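PDB 6MLX: leucine-rich repeat protein TpLRR from Treponema pallidum, which is of unknown function but folds as a leucine-rich repeat protein, probably secreted to the periplasm, where it may serve in binding other molecules. Local coordinates for residues Q12-I24 with V35-E47. Sequence-based numbering, arbitrary orientation.
Sequences QYGLTPDRDGIII and VLPSQIDGLPVVE
Leu36 slides its CD1 past Ile24 CG1, the two side chains running in opposite directions, while Phe11 lies against both. Further on, Ile40 presses against two strands of the first segment. Its CD1 sits over one face of the Tyr13 ring, 3.8 Å from the centroid and displaced toward the rim, in a CH-pi contact, and its CG2 reaches Tyr13 CZ. A chi1 of 57° sets Tyr13 CG between its own backbone N and carbonyl carbon, which turns the ring across Ile40. Ile40 CB also meets Ile22 CG1 at 3.8 Å. Leu43, which closes the type I' turn begun at Ile40, crosses Ile22 at about a right angle, CB against CG1, and carries its CD1 to 3.6 Å from Leu15 CD2. Parallel pairing follows: Ile22 N donates to Pro44 O (2.7 Å, 167° at the hydrogen). Val45 packs its CG1 on Ile24 CG1 at 3.6 Å. Val46 N returns a bond to Ile22 O within the carbonyl plane; Val46 is the extra residue of a beta bulge, set between the Ile22-Val45 and Ile23-Glu47 pairs. Ile24 N donates to Glu47 O at 2.9 Å. Extended Glu47 (CG anti to its backbone N, chi1 175°) lies alongside Ile23, pointing the same way, its OE2 3.9 Å from Ile23 CD1. The antiparallel hairpin 11-15/22-27 thus heads the parallel ladder of the leucine-rich repeats, continued by strand 70-71. Three main-chain bonds fix the register, but buried Glu47 N has no partner: it lies 3.7 Å from Ile22 O, already bonded to Val46 N, probably a cost of the bulge.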
loop_
_atom_site.group_PDB
_atom_site.type_symbol
_atom_site.label_atom_id
_atom_site.label_comp_id
_atom_site.label_asym_id
_atom_site.label_seq_id
_atom_site.Cartn_x
_atom_site.Cartn_y
_atom_site.Cartn_z
ATOM N N GLN A 12 -15.817 15.791 4.279
ATOM C CA GLN A 12 -16.005 15.884 5.715
ATOM C C GLN A 12 -14.667 15.638 6.398
ATOM O O GLN A 12 -13.883 14.778 5.964
ATOM C CB GLN A 12 -17.039 14.864 6.198
ATOM C CG GLN A 12 -18.366 14.995 5.479
ATOM C CD GLN A 12 -19.435 14.074 6.018
ATOM O OE1 GLN A 12 -19.155 13.096 6.723
ATOM N NE2 GLN A 12 -20.681 14.389 5.693
ATOM N N TYR A 13 -14.424 16.382 7.481
ATOM C CA TYR A 13 -13.135 16.382 8.162
ATOM C C TYR A 13 -13.319 16.722 9.630
ATOM O O TYR A 13 -14.333 17.299 10.038
ATOM C CB TYR A 13 -12.158 17.397 7.547
ATOM C CG TYR A 13 -12.687 18.816 7.537
ATOM C CD1 TYR A 13 -12.431 19.692 8.585
ATOM C CD2 TYR A 13 -13.445 19.276 6.474
ATOM C CE1 TYR A 13 -12.929 21.000 8.568
ATOM C CE2 TYR A 13 -13.940 20.565 6.446
ATOM C CZ TYR A 13 -13.681 21.423 7.497
ATOM O OH TYR A 13 -14.187 22.706 7.451
ATOM N N GLY A 14 -12.305 16.359 10.419
ATOM C CA GLY A 14 -12.197 16.798 11.793
ATOM C C GLY A 14 -10.837 17.419 12.058
ATOM O O GLY A 14 -9.985 17.517 11.167
ATOM N N LEU A 15 -10.667 17.863 13.299
ATOM C CA LEU A 15 -9.378 18.326 13.786
ATOM C C LEU A 15 -8.579 17.144 14.321
ATOM O O LEU A 15 -9.136 16.129 14.766
ATOM C CB LEU A 15 -9.538 19.383 14.892
ATOM C CG LEU A 15 -9.647 20.867 14.509
ATOM C CD1 LEU A 15 -9.428 21.785 15.716
ATOM C CD2 LEU A 15 -8.662 21.229 13.406
ATOM N N THR A 16 -7.254 17.276 14.248
ATOM C CA THR A 16 -6.363 16.355 14.925
ATOM C C THR A 16 -6.332 16.668 16.429
ATOM O O THR A 16 -6.621 17.799 16.836
ATOM C CB THR A 16 -4.969 16.472 14.329
ATOM O OG1 THR A 16 -4.150 15.391 14.806
ATOM C CG2 THR A 16 -4.328 17.813 14.717
ATOM N N PRO A 17 -6.017 15.658 17.293
ATOM C CA PRO A 17 -5.953 15.914 18.742
ATOM C C PRO A 17 -5.272 17.208 19.189
ATOM O O PRO A 17 -5.800 17.893 20.079
ATOM C CB PRO A 17 -5.212 14.676 19.254
ATOM C CG PRO A 17 -5.731 13.589 18.337
ATOM C CD PRO A 17 -6.242 14.314 17.067
ATOM N N ASP A 18 -4.144 17.602 18.605
ATOM C CA ASP A 18 -3.491 18.811 19.091
ATOM C C ASP A 18 -3.846 20.053 18.271
ATOM O O ASP A 18 -3.078 21.028 18.283
ATOM C CB ASP A 18 -1.974 18.618 19.162
ATOM C CG ASP A 18 -1.505 18.177 20.560
ATOM O OD1 ASP A 18 -2.054 18.685 21.575
ATOM O OD2 ASP A 18 -0.588 17.327 20.657
ATOM N N ARG A 19 -4.990 20.039 17.568
ATOM C CA ARG A 19 -5.614 21.248 17.009
ATOM C C ARG A 19 -4.721 21.959 15.991
ATOM O O ARG A 19 -4.812 23.181 15.811
ATOM C CB ARG A 19 -6.025 22.243 18.111
ATOM C CG ARG A 19 -7.438 22.082 18.672
ATOM C CD ARG A 19 -7.619 20.772 19.442
ATOM N NE ARG A 19 -8.786 20.811 20.337
ATOM C CZ ARG A 19 -9.233 19.763 21.026
ATOM N NH1 ARG A 19 -10.306 19.882 21.816
ATOM N NH2 ARG A 19 -8.609 18.592 20.919
ATOM N N ASP A 20 -3.865 21.207 15.307
ATOM C CA ASP A 20 -2.908 21.766 14.364
ATOM C C ASP A 20 -3.074 21.238 12.945
ATOM O O ASP A 20 -2.367 21.705 12.040
ATOM C CB ASP A 20 -1.487 21.469 14.855
ATOM C CG ASP A 20 -1.258 19.988 15.087
ATOM O OD1 ASP A 20 -1.926 19.427 15.981
ATOM O OD2 ASP A 20 -0.405 19.387 14.389
ATOM N N GLY A 21 -3.965 20.274 12.723
ATOM C CA GLY A 21 -4.096 19.660 11.413
ATOM C C GLY A 21 -5.475 19.083 11.182
ATOM O O GLY A 21 -6.233 18.814 12.121
ATOM N N ILE A 22 -5.782 18.878 9.903
ATOM C CA ILE A 22 -7.085 18.405 9.446
ATOM C C ILE A 22 -6.976 16.926 9.100
ATOM O O ILE A 22 -6.051 16.516 8.382
ATOM C CB ILE A 22 -7.568 19.222 8.229
ATOM C CG1 ILE A 22 -7.694 20.709 8.582
ATOM C CG2 ILE A 22 -8.897 18.693 7.695
ATOM C CD1 ILE A 22 -8.599 20.975 9.765
ATOM N N ILE A 23 -7.905 16.125 9.625
ATOM C CA ILE A 23 -8.076 14.719 9.277
ATOM C C ILE A 23 -9.268 14.613 8.335
ATOM O O ILE A 23 -10.380 15.012 8.696
ATOM C CB ILE A 23 -8.312 13.861 10.527
ATOM C CG1 ILE A 23 -7.118 13.961 11.487
ATOM C CG2 ILE A 23 -8.684 12.405 10.125
ATOM C CD1 ILE A 23 -7.364 13.379 12.877
ATOM N N ILE A 24 -9.053 14.078 7.135
ATOM C CA ILE A 24 -10.143 13.932 6.171
ATOM C C ILE A 24 -10.886 12.634 6.470
ATOM O O ILE A 24 -10.302 11.546 6.429
ATOM C CB ILE A 24 -9.621 13.948 4.728
ATOM C CG1 ILE A 24 -8.916 15.264 4.425
ATOM C CG2 ILE A 24 -10.766 13.743 3.739
ATOM C CD1 ILE A 24 -9.826 16.464 4.417
ATOM N N VAL A 35 -7.749 16.095 -6.026
ATOM C CA VAL A 35 -6.488 16.621 -5.528
ATOM C C VAL A 35 -6.784 17.087 -4.110
ATOM O O VAL A 35 -7.369 18.157 -3.903
ATOM C CB VAL A 35 -5.934 17.758 -6.392
ATOM C CG1 VAL A 35 -4.644 18.290 -5.774
ATOM C CG2 VAL A 35 -5.698 17.287 -7.820
ATOM N N LEU A 36 -6.417 16.261 -3.140
ATOM C CA LEU A 36 -6.668 16.572 -1.746
ATOM C C LEU A 36 -5.977 17.877 -1.365
ATOM O O LEU A 36 -4.750 17.998 -1.543
ATOM C CB LEU A 36 -6.150 15.450 -0.859
ATOM C CG LEU A 36 -6.694 15.514 0.552
ATOM C CD1 LEU A 36 -8.155 15.138 0.475
ATOM C CD2 LEU A 36 -5.915 14.583 1.478
ATOM N N PRO A 37 -6.709 18.861 -0.824
ATOM C CA PRO A 37 -6.077 20.134 -0.459
ATOM C C PRO A 37 -4.985 19.928 0.579
ATOM O O PRO A 37 -5.116 19.125 1.503
ATOM C CB PRO A 37 -7.241 20.962 0.108
ATOM C CG PRO A 37 -8.213 19.929 0.631
ATOM C CD PRO A 37 -8.122 18.804 -0.397
ATOM N N SER A 38 -3.891 20.662 0.412
ATOM C CA SER A 38 -2.826 20.613 1.400
ATOM C C SER A 38 -3.239 21.241 2.718
ATOM O O SER A 38 -2.591 20.990 3.739
ATOM C CB SER A 38 -1.590 21.314 0.852
ATOM O OG SER A 38 -1.960 22.591 0.366
ATOM N N GLN A 39 -4.292 22.058 2.714
ATOM C CA GLN A 39 -4.752 22.719 3.927
ATOM C C GLN A 39 -6.257 22.969 3.848
ATOM O O GLN A 39 -6.830 23.096 2.758
ATOM C CB GLN A 39 -3.992 24.045 4.162
ATOM C CG GLN A 39 -4.101 25.063 3.034
ATOM C CD GLN A 39 -5.378 25.899 3.113
ATOM O OE1 GLN A 39 -5.952 26.073 4.192
ATOM N NE2 GLN A 39 -5.833 26.408 1.964
ATOM N N ILE A 40 -6.898 23.024 5.013
ATOM C CA ILE A 40 -8.263 23.523 5.131
ATOM C C ILE A 40 -8.261 24.656 6.142
ATOM O O ILE A 40 -7.851 24.466 7.295
ATOM C CB ILE A 40 -9.268 22.437 5.544
ATOM C CG1 ILE A 40 -9.616 21.562 4.345
ATOM C CG2 ILE A 40 -10.555 23.073 6.079
ATOM C CD1 ILE A 40 -10.731 20.596 4.630
ATOM N N ASP A 41 -8.719 25.831 5.707
ATOM C CA ASP A 41 -8.809 27.024 6.545
ATOM C C ASP A 41 -7.546 27.216 7.377
ATOM O O ASP A 41 -7.579 27.368 8.597
ATOM C CB ASP A 41 -10.074 26.971 7.399
ATOM C CG ASP A 41 -11.312 27.151 6.552
ATOM O OD1 ASP A 41 -11.329 28.111 5.742
ATOM O OD2 ASP A 41 -12.239 26.313 6.632
ATOM N N GLY A 42 -6.411 27.197 6.680
ATOM C CA GLY A 42 -5.135 27.461 7.296
ATOM C C GLY A 42 -4.580 26.338 8.133
ATOM O O GLY A 42 -3.563 26.538 8.803
ATOM N N LEU A 43 -5.214 25.169 8.141
ATOM C CA LEU A 43 -4.540 24.066 8.813
ATOM C C LEU A 43 -4.128 23.003 7.801
ATOM O O LEU A 43 -4.855 22.762 6.828
ATOM C CB LEU A 43 -5.419 23.430 9.888
ATOM C CG LEU A 43 -5.482 24.288 11.145
ATOM C CD1 LEU A 43 -6.077 23.502 12.312
ATOM C CD2 LEU A 43 -4.090 24.848 11.484
ATOM N N PRO A 44 -2.967 22.369 7.987
ATOM C CA PRO A 44 -2.520 21.354 7.030
ATOM C C PRO A 44 -3.328 20.067 7.153
ATOM O O PRO A 44 -3.759 19.668 8.243
ATOM C CB PRO A 44 -1.059 21.127 7.428
ATOM C CG PRO A 44 -1.055 21.388 8.906
ATOM C CD PRO A 44 -1.985 22.571 9.068
ATOM N N VAL A 45 -3.522 19.412 6.007
ATOM C CA VAL A 45 -4.252 18.150 5.937
ATOM C C VAL A 45 -3.248 17.017 6.141
ATOM O O VAL A 45 -2.417 16.749 5.266
ATOM C CB VAL A 45 -4.998 18.008 4.605
ATOM C CG1 VAL A 45 -5.606 16.619 4.487
ATOM C CG2 VAL A 45 -6.078 19.080 4.473
ATOM N N VAL A 46 -3.334 16.339 7.288
ATOM C CA VAL A 46 -2.280 15.430 7.737
ATOM C C VAL A 46 -2.682 13.959 7.727
ATOM O O VAL A 46 -1.805 13.096 7.920
ATOM C CB VAL A 46 -1.772 15.813 9.142
ATOM C CG1 VAL A 46 -1.114 17.183 9.104
ATOM C CG2 VAL A 46 -2.913 15.801 10.126
ATOM N N GLU A 47 -3.959 13.634 7.529
ATOM C CA GLU A 47 -4.391 12.248 7.625
ATOM C C GLU A 47 -5.590 12.000 6.717
ATOM O O GLU A 47 -6.469 12.857 6.588
ATOM C CB GLU A 47 -4.727 11.893 9.074
ATOM C CG GLU A 47 -5.300 10.503 9.277
ATOM C CD GLU A 47 -5.441 10.150 10.748
ATOM O OE1 GLU A 47 -6.254 9.268 11.087
ATOM O OE2 GLU A 47 -4.732 10.762 11.572
#